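Side-chain contacts in MobB protein homolog (Geobacillus stearothermophilus, PDB 1XJC), which is of unknown function but probably binds a guanine nucleotide and takes part in molybdenum cofactor (molybdopterin guanine dinucleotide) synthesis: residues 18-21 / 22-26; 158-161 / 162-166; 84-87 / 88-91. All blocks are in the same frame, centred on the assembly; numbering follows the deposited sequence.

Interaction 1: residues 18-21 / 22-26; sequences TTLM and EKWVA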
loop_
_atom_site.group_PDB
_atom_site.type_symbol
_atom_site.label_atom_id
_atom_site.label_comp_id
_atom_site.label_asym_id
_atom_site.label_seq_id
_atom_site.Cartn_x
_atom_site.Cartn_y
_atom_site.Cartn_z
ATOM N N THR A 18 -5.049 -7.514 1.038
ATOM C CA THR A 18 -4.095 -8.581 0.716
ATOM C C THR A 18 -4.141 -8.881 -0.792
ATOM O O THR A 18 -3.119 -9.058 -1.450
ATOM C CB THR A 18 -4.445 -9.882 1.477
ATOM O OG1 THR A 18 -4.342 -9.657 2.888
ATOM C CG2 THR A 18 -3.514 -11.019 1.054
ATOM N N THR A 19 -5.346 -8.963 -1.335
ATOM C CA THR A 19 -5.514 -9.202 -2.756
ATOM C C THR A 19 -4.866 -8.057 -3.543
ATOM O O THR A 19 -4.063 -8.302 -4.437
ATOM C CB THR A 19 -7.012 -9.330 -3.102
ATOM O OG1 THR A 19 -7.466 -10.623 -2.677
ATOM C CG2 THR A 19 -7.261 -9.150 -4.619
ATOM N N LEU A 20 -5.190 -6.810 -3.198
ATOM C CA LEU A 20 -4.597 -5.667 -3.898
ATOM C C LEU A 20 -3.069 -5.644 -3.801
ATOM O O LEU A 20 -2.390 -5.508 -4.817
ATOM C CB LEU A 20 -5.141 -4.347 -3.363
ATOM C CG LEU A 20 -4.478 -3.129 -4.026
ATOM C CD1 LEU A 20 -4.755 -3.138 -5.541
ATOM C CD2 LEU A 20 -5.018 -1.858 -3.395
HETATM N N MSE A 21 -2.529 -5.782 -2.592
HETATM C CA MSE A 21 -1.066 -5.777 -2.416
HETATM C C MSE A 21 -0.403 -6.840 -3.282
HETATM O O MSE A 21 0.568 -6.580 -3.995
HETATM C CB MSE A 21 -0.682 -6.036 -0.943
HETATM C CG MSE A 21 -0.943 -4.873 0.004
HETATM SE SE MSE A 21 0.167 -3.308 -0.379
HETATM C CE MSE A 21 1.830 -3.874 0.498
ATOM N N GLU A 22 -0.929 -8.054 -3.223
ATOM C CA GLU A 22 -0.339 -9.134 -4.000
ATOM C C GLU A 22 -0.357 -8.898 -5.495
ATOM O O GLU A 22 0.660 -9.058 -6.175
ATOM C CB GLU A 22 -1.036 -10.462 -3.668
ATOM C CG GLU A 22 -0.349 -11.180 -2.509
ATOM C CD GLU A 22 -1.036 -12.479 -2.089
ATOM O OE1 GLU A 22 -1.532 -13.224 -2.973
ATOM O OE2 GLU A 22 -1.050 -12.750 -0.866
ATOM N N LYS A 23 -1.512 -8.507 -6.014
ATOM C CA LYS A 23 -1.632 -8.285 -7.442
ATOM C C LYS A 23 -0.862 -7.067 -7.905
ATOM O O LYS A 23 -0.277 -7.078 -8.985
ATOM C CB LYS A 23 -3.111 -8.143 -7.822
ATOM C CG LYS A 23 -3.883 -9.446 -7.681
ATOM C CD LYS A 23 -5.358 -9.240 -7.992
ATOM C CE LYS A 23 -6.130 -10.525 -7.746
ATOM N NZ LYS A 23 -5.563 -11.632 -8.578
ATOM N N TRP A 24 -0.861 -6.013 -7.094
ATOM C CA TRP A 24 -0.163 -4.788 -7.467
ATOM C C TRP A 24 1.342 -5.054 -7.464
ATOM O O TRP A 24 2.030 -4.692 -8.410
ATOM C CB TRP A 24 -0.513 -3.665 -6.483
ATOM C CG TRP A 24 -0.220 -2.281 -6.986
ATOM C CD1 TRP A 24 0.470 -1.936 -8.116
ATOM C CD2 TRP A 24 -0.631 -1.054 -6.377
ATOM N NE1 TRP A 24 0.508 -0.571 -8.248
ATOM C CE2 TRP A 24 -0.158 -0.003 -7.194
ATOM C CE3 TRP A 24 -1.358 -0.737 -5.217
ATOM C CZ2 TRP A 24 -0.385 1.348 -6.888
ATOM C CZ3 TRP A 24 -1.584 0.609 -4.912
ATOM C CH2 TRP A 24 -1.099 1.631 -5.745
ATOM N N VAL A 25 1.858 -5.680 -6.404
ATOM C CA VAL A 25 3.291 -6.002 -6.358
ATOM C C VAL A 25 3.680 -6.867 -7.574
ATOM O O VAL A 25 4.680 -6.595 -8.234
ATOM C CB VAL A 25 3.683 -6.765 -5.035
ATOM C CG1 VAL A 25 5.050 -7.402 -5.186
ATOM C CG2 VAL A 25 3.700 -5.801 -3.835
ATOM N N ALA A 26 2.881 -7.891 -7.882
ATOM C CA ALA A 26 3.171 -8.779 -9.016
ATOM C C ALA A 26 3.234 -8.044 -10.366
ATOM O O ALA A 26 4.122 -8.311 -11.186
ATOM C CB ALA A 26 2.108 -9.935 -9.089
HETATM O O HOH W 1 -0.439 -9.695 0.176
#

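Interaction 2: residues 158-161 / 162-166; sequences IPWL and MNEVR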
loop_
_atom_site.group_PDB
_atom_site.type_symbol
_atom_site.label_atom_id
_atom_site.label_comp_id
_atom_site.label_asym_id
_atom_site.label_seq_id
_atom_site.Cartn_x
_atom_site.Cartn_y
_atom_site.Cartn_z
ATOM N N ILE A 158 -5.819 -2.758 -11.621
ATOM C CA ILE A 158 -4.358 -2.895 -11.618
ATOM C C ILE A 158 -3.756 -2.046 -12.747
ATOM O O ILE A 158 -2.874 -1.228 -12.502
ATOM C CB ILE A 158 -3.934 -4.379 -11.745
ATOM C CG1 ILE A 158 -4.343 -5.138 -10.466
ATOM C CG2 ILE A 158 -2.423 -4.482 -11.979
ATOM C CD1 ILE A 158 -3.661 -4.606 -9.162
ATOM N N PRO A 159 -4.237 -2.210 -13.995
ATOM C CA PRO A 159 -3.656 -1.370 -15.053
ATOM C C PRO A 159 -3.909 0.121 -14.730
ATOM O O PRO A 159 -3.071 0.988 -15.001
ATOM C CB PRO A 159 -4.401 -1.838 -16.313
ATOM C CG PRO A 159 -4.629 -3.291 -16.024
ATOM C CD PRO A 159 -5.102 -3.257 -14.576
ATOM N N TRP A 160 -5.058 0.420 -14.136
ATOM C CA TRP A 160 -5.358 1.815 -13.792
ATOM C C TRP A 160 -4.329 2.353 -12.775
ATOM O O TRP A 160 -3.774 3.470 -12.924
ATOM C CB TRP A 160 -6.760 1.924 -13.200
ATOM C CG TRP A 160 -7.188 3.338 -12.946
ATOM C CD1 TRP A 160 -7.768 4.195 -13.842
ATOM C CD2 TRP A 160 -7.026 4.077 -11.733
ATOM N NE1 TRP A 160 -7.974 5.422 -13.260
ATOM C CE2 TRP A 160 -7.525 5.378 -11.965
ATOM C CE3 TRP A 160 -6.506 3.767 -10.471
ATOM C CZ2 TRP A 160 -7.517 6.369 -10.982
ATOM C CZ3 TRP A 160 -6.498 4.751 -9.493
ATOM C CH2 TRP A 160 -7.002 6.039 -9.755
ATOM N N LEU A 161 -4.080 1.563 -11.738
ATOM C CA LEU A 161 -3.126 1.972 -10.704
ATOM C C LEU A 161 -1.714 2.090 -11.271
ATOM O O LEU A 161 -1.018 3.064 -10.988
ATOM C CB LEU A 161 -3.145 0.985 -9.530
ATOM C CG LEU A 161 -4.408 1.025 -8.675
ATOM C CD1 LEU A 161 -4.430 -0.134 -7.685
ATOM C CD2 LEU A 161 -4.458 2.359 -7.946
HETATM N N MSE A 162 -1.292 1.113 -12.074
HETATM C CA MSE A 162 0.044 1.157 -12.660
HETATM C C MSE A 162 0.197 2.460 -13.474
HETATM O O MSE A 162 1.240 3.134 -13.424
HETATM C CB MSE A 162 0.270 -0.074 -13.545
HETATM C CG MSE A 162 0.357 -1.384 -12.749
HETATM SE SE MSE A 162 1.948 -1.431 -11.603
HETATM C CE MSE A 162 3.233 -2.000 -12.954
ATOM N N ASN A 163 -0.853 2.828 -14.195
ATOM C CA ASN A 163 -0.804 4.050 -14.982
ATOM C C ASN A 163 -0.691 5.259 -14.049
ATOM O O ASN A 163 0.048 6.203 -14.347
ATOM C CB ASN A 163 -2.046 4.191 -15.871
ATOM C CG ASN A 163 -2.016 5.465 -16.708
ATOM O OD1 ASN A 163 -1.127 5.654 -17.544
ATOM N ND2 ASN A 163 -2.981 6.351 -16.477
ATOM N N GLU A 164 -1.408 5.227 -12.924
ATOM C CA GLU A 164 -1.352 6.334 -11.969
ATOM C C GLU A 164 0.066 6.492 -11.428
ATOM O O GLU A 164 0.555 7.618 -11.269
ATOM C CB GLU A 164 -2.333 6.131 -10.804
ATOM C CG GLU A 164 -3.788 6.359 -11.168
ATOM C CD GLU A 164 -4.025 7.729 -11.803
ATOM O OE1 GLU A 164 -3.837 8.748 -11.109
ATOM O OE2 GLU A 164 -4.394 7.787 -12.995
ATOM N N VAL A 165 0.725 5.370 -11.140
ATOM C CA VAL A 165 2.095 5.416 -10.653
ATOM C C VAL A 165 3.022 5.970 -11.754
ATOM O O VAL A 165 3.854 6.836 -11.493
ATOM C CB VAL A 165 2.621 4.011 -10.262
ATOM C CG1 VAL A 165 4.101 4.109 -9.880
ATOM C CG2 VAL A 165 1.786 3.422 -9.113
ATOM N N ARG A 166 2.883 5.461 -12.977
ATOM C CA ARG A 166 3.731 5.906 -14.087
ATOM C C ARG A 166 3.609 7.388 -14.403
ATOM O O ARG A 166 4.609 8.069 -14.626
ATOM C CB ARG A 166 3.438 5.101 -15.352
ATOM C CG ARG A 166 4.306 3.870 -15.508
ATOM C CD ARG A 166 4.131 3.257 -16.885
ATOM N NE ARG A 166 2.732 2.929 -17.111
ATOM C CZ ARG A 166 2.202 1.725 -16.934
ATOM N NH1 ARG A 166 2.958 0.706 -16.535
ATOM N NH2 ARG A 166 0.904 1.548 -17.135
HETATM O O HOH W 2 -1.417 0.431 -17.140
HETATM O O HOH W 3 -4.639 5.747 -14.622
#

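Interaction 3: residues 84-87 / 88-91; sequences RLDD and VLAL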
loop_
_atom_site.group_PDB
_atom_site.type_symbol
_atom_site.label_atom_id
_atom_site.label_comp_id
_atom_site.label_asym_id
_atom_site.label_seq_id
_atom_site.Cartn_x
_atom_site.Cartn_y
_atom_site.Cartn_z
ATOM N N ARG A 84 8.429 4.767 12.950
ATOM C CA ARG A 84 7.489 5.544 12.156
ATOM C C ARG A 84 7.694 5.141 10.694
ATOM O O ARG A 84 8.779 4.689 10.324
ATOM C CB ARG A 84 7.754 7.036 12.327
ATOM C CG ARG A 84 7.480 7.543 13.725
ATOM C CD ARG A 84 8.066 8.930 13.929
ATOM N NE ARG A 84 7.863 9.387 15.302
ATOM C CZ ARG A 84 6.697 9.806 15.791
ATOM N NH1 ARG A 84 5.619 9.837 15.015
ATOM N NH2 ARG A 84 6.607 10.178 17.064
ATOM N N LEU A 85 6.666 5.304 9.860
ATOM C CA LEU A 85 6.803 4.932 8.450
ATOM C C LEU A 85 8.024 5.624 7.858
ATOM O O LEU A 85 8.786 5.003 7.130
ATOM C CB LEU A 85 5.554 5.303 7.634
ATOM C CG LEU A 85 5.706 5.075 6.118
ATOM C CD1 LEU A 85 5.889 3.576 5.828
ATOM C CD2 LEU A 85 4.461 5.633 5.372
ATOM N N ASP A 86 8.222 6.904 8.169
ATOM C CA ASP A 86 9.393 7.594 7.629
ATOM C C ASP A 86 10.709 6.941 8.027
ATOM O O ASP A 86 11.668 6.997 7.263
ATOM C CB ASP A 86 9.401 9.079 8.004
ATOM C CG ASP A 86 8.546 9.915 7.054
ATOM O OD1 ASP A 86 8.137 9.371 5.999
ATOM O OD2 ASP A 86 8.294 11.107 7.353
ATOM N N ASP A 87 10.780 6.314 9.202
ATOM C CA ASP A 87 12.027 5.637 9.563
ATOM C C ASP A 87 12.285 4.505 8.570
ATOM O O ASP A 87 13.417 4.291 8.128
ATOM C CB ASP A 87 11.959 5.027 10.955
ATOM C CG ASP A 87 11.740 6.052 12.024
ATOM O OD1 ASP A 87 12.358 7.142 11.956
ATOM O OD2 ASP A 87 10.954 5.754 12.941
ATOM N N VAL A 88 11.228 3.776 8.219
ATOM C CA VAL A 88 11.370 2.667 7.286
ATOM C C VAL A 88 11.707 3.176 5.882
ATOM O O VAL A 88 12.619 2.665 5.244
ATOM C CB VAL A 88 10.081 1.795 7.243
ATOM C CG1 VAL A 88 10.375 0.478 6.581
ATOM C CG2 VAL A 88 9.560 1.557 8.648
ATOM N N LEU A 89 10.992 4.190 5.403
ATOM C CA LEU A 89 11.261 4.729 4.074
ATOM C C LEU A 89 12.681 5.285 3.948
ATOM O O LEU A 89 13.228 5.342 2.842
ATOM C CB LEU A 89 10.248 5.824 3.708
ATOM C CG LEU A 89 8.771 5.412 3.626
ATOM C CD1 LEU A 89 7.915 6.651 3.412
ATOM C CD2 LEU A 89 8.559 4.401 2.502
ATOM N N ALA A 90 13.276 5.701 5.064
ATOM C CA ALA A 90 14.638 6.232 5.038
ATOM C C ALA A 90 15.601 5.084 4.746
ATOM O O ALA A 90 16.618 5.275 4.083
ATOM C CB ALA A 90 14.985 6.894 6.376
ATOM N N LEU A 91 15.278 3.891 5.240
ATOM C CA LEU A 91 16.112 2.719 4.992
ATOM C C LEU A 91 15.958 2.233 3.547
ATOM O O LEU A 91 16.821 1.519 3.043
ATOM C CB LEU A 91 15.744 1.569 5.940
ATOM C CG LEU A 91 15.935 1.795 7.443
ATOM C CD1 LEU A 91 15.493 0.565 8.221
ATOM C CD2 LEU A 91 17.395 2.095 7.727
#

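Interaction 1: residues 18-21 / 22-26
Leu20 lies alongside the indole of Trp24, one helical turn further on, and the two side chains point the same way. The branch point CG of Leu20 comes 4.1 Å from Trp24 CE3, on the six-membered part of the ring, and its CD1 methyl is almost as near. The approach is oblique to the ring. Both side chains leave the helix with CG anti to the backbone N (chi1 177° for Leu20 and -162° for Trp24), which lays them side by side.

Thr19 and Lys23 repeat the pattern on a partly exposed side of the helix. The CG2 methyl of Thr19 rests 3.6 Å from CE of Lys23, so the touching parts are apolar although both residues have polar ends. Beyond CG the lysine chain is extended until it bends at chi4, and its ammonium makes a long, weak ion pair with Asp154.

Glu22 runs back beside Thr18. Its OE2 is 3.6 Å from Thr18 CG2, a van der Waals contact. One water donates to Glu22 OE2 and to Thr18 O, bridging the carboxylate to the backbone. The same carbonyl accepts Glu22 N at 3.0 Å, so Thr18 O takes two bonds. The next three residues continue the i to i+4 ladder, the shortest being Trp24 N to Leu20 O at 2.8 Å.

Thr18 closes a sequence consistent with a P-loop (Walker A), and this helix is the one that follows such a loop. Its inner face lies on the parallel sheet. Leu20, Met21 and Trp24 touch Val9 of strand 6-10. Met21 and Val25 reach Leu101 of strand 99-103 and Thr37 of strand 35-39. Leu20 meets Leu161 and Trp24 meets Val165, both of helix 154-166.

Interaction 2: residues 158-161 / 162-166
The indole of Trp160 has the Glu164 side chain and a water over one face and CG of Leu161 at its edge, in plane. Glu164 CG sits 3.5 Å from the centroid of the six-membered ring and 11° off its normal, a CH-pi contact over the face. The glutamate chain is bent at chi2, and its carboxylate lies only 16° from the ring plane. Its OE2 is 4.0 Å from Trp160 CZ2. Phe149 also meets the tryptophan ring, with the planes at a steep angle.

Trp160 carries its ring with CG anti to the backbone N (chi1 -174°), which brings it round to the glutamate one turn ahead. With an alanine in place of Trp160, Glu164 CG would probably lose the ring face it rests on, and its carboxylate would be freer to turn.

The water over the ring joins three groups. It donates to Trp160 O and to Glu164 OE2, and it accepts from Asn163 ND2, both side-chain distances being 2.6 Å. Trp160 O also receives Glu164 N at 2.9 Å. A second water donates to Pro159 O and lies at the edge of the Arg166 guanidinium, accepting a weak bond from NH2. On another side Ile158 CG2 packs 4.2 Å from CG of selenomethionine Met162, while Ile158 touches Lys23 and Ala27 of helix 17-30.

The contact thus joins an apolar contact with a hydrated polar side. The methylene of Glu164 serves the ring, and its OE2 takes a bond from water. A carboxylate stacked on an electron-rich indole is probably not attracted by the ring; the water bonded to OE2, Trp160 O and Asn163 ND2 is likely to fix its rotation.

Interaction 3: residues 84-87 / 88-91
Val88, Asp87 and Leu89 have the most surface buried in this contact, which runs along most of helix 85-92. Val88 fits its CG2 methyl, the branch anti to its carbonyl carbon, against the start of the helix, 3.6 Å from Arg84 O. Its backbone N makes a weak bond to the same oxygen at 3.4 Å.

Leu89 crosses Leu85 at a slant. Its CD1 lies 3.8 Å from Leu85 CG, and both Leu85 methyls, CD1 and CD2, come nearly as close to Leu89. The two leave the helix differently: Leu85 has CG anti to the backbone N (chi1 174°), while Leu89 has CG anti to its carbonyl carbon and tucks back toward Leu85. Leu89 CD1 also touches Asp86 OD1, where a methyl merely brushes a carboxylate oxygen. Beneath them Leu89 N bonds to Leu85 O at 2.9 Å, the straightest of the backbone bonds here.

Asp87 turns its carboxylate back to the helix start. OD2 accepts the backbone N of Arg84, the N-cap residue, at 2.7 Å with an N-H...O angle of 169°. The donor comes to the anti side of OD2 and lies 34° out of the carboxylate plane. At the other end of the residue, Asp87 O takes weak bonds from Ala90 N and Leu91 N.

Leu85 and Leu89 face inward, to Val102 and Val100 of strand 99-103 and to His110, and Val88 joins Leu85 on Val38 of strand 35-39. The contact therefore divides into an apolar side against the sheet and an acidic side. Two aspartates in the first turn would be expected to interact favourably with the positive end of the helix dipole, and the bond from Arg84 N to Asp87 OD2 ties the N-cap residue to that turn.

In the fold
Along the chain the order is interaction 1, interaction 3, interaction 2, each within a single helix that packs near the six-stranded parallel sheet. Interactions 1 and 2 are neighbours, with centres 13 Å apart. Helices 17-30 and 154-166 touch there, and Trp24 NE1 is 3.8 Å from Met162 SE. Interaction 3 stands apart, with its centre 21 Å from that of interaction 1 and 24 Å from that of interaction 2. Interactions 1 and 3 meet alternate residues of strands 35-39 and 99-103, so their helices lie on opposite faces of the sheet. The C-terminal helix is thus packed on the probable P-loop helix, while helix 85-92 covers the other face.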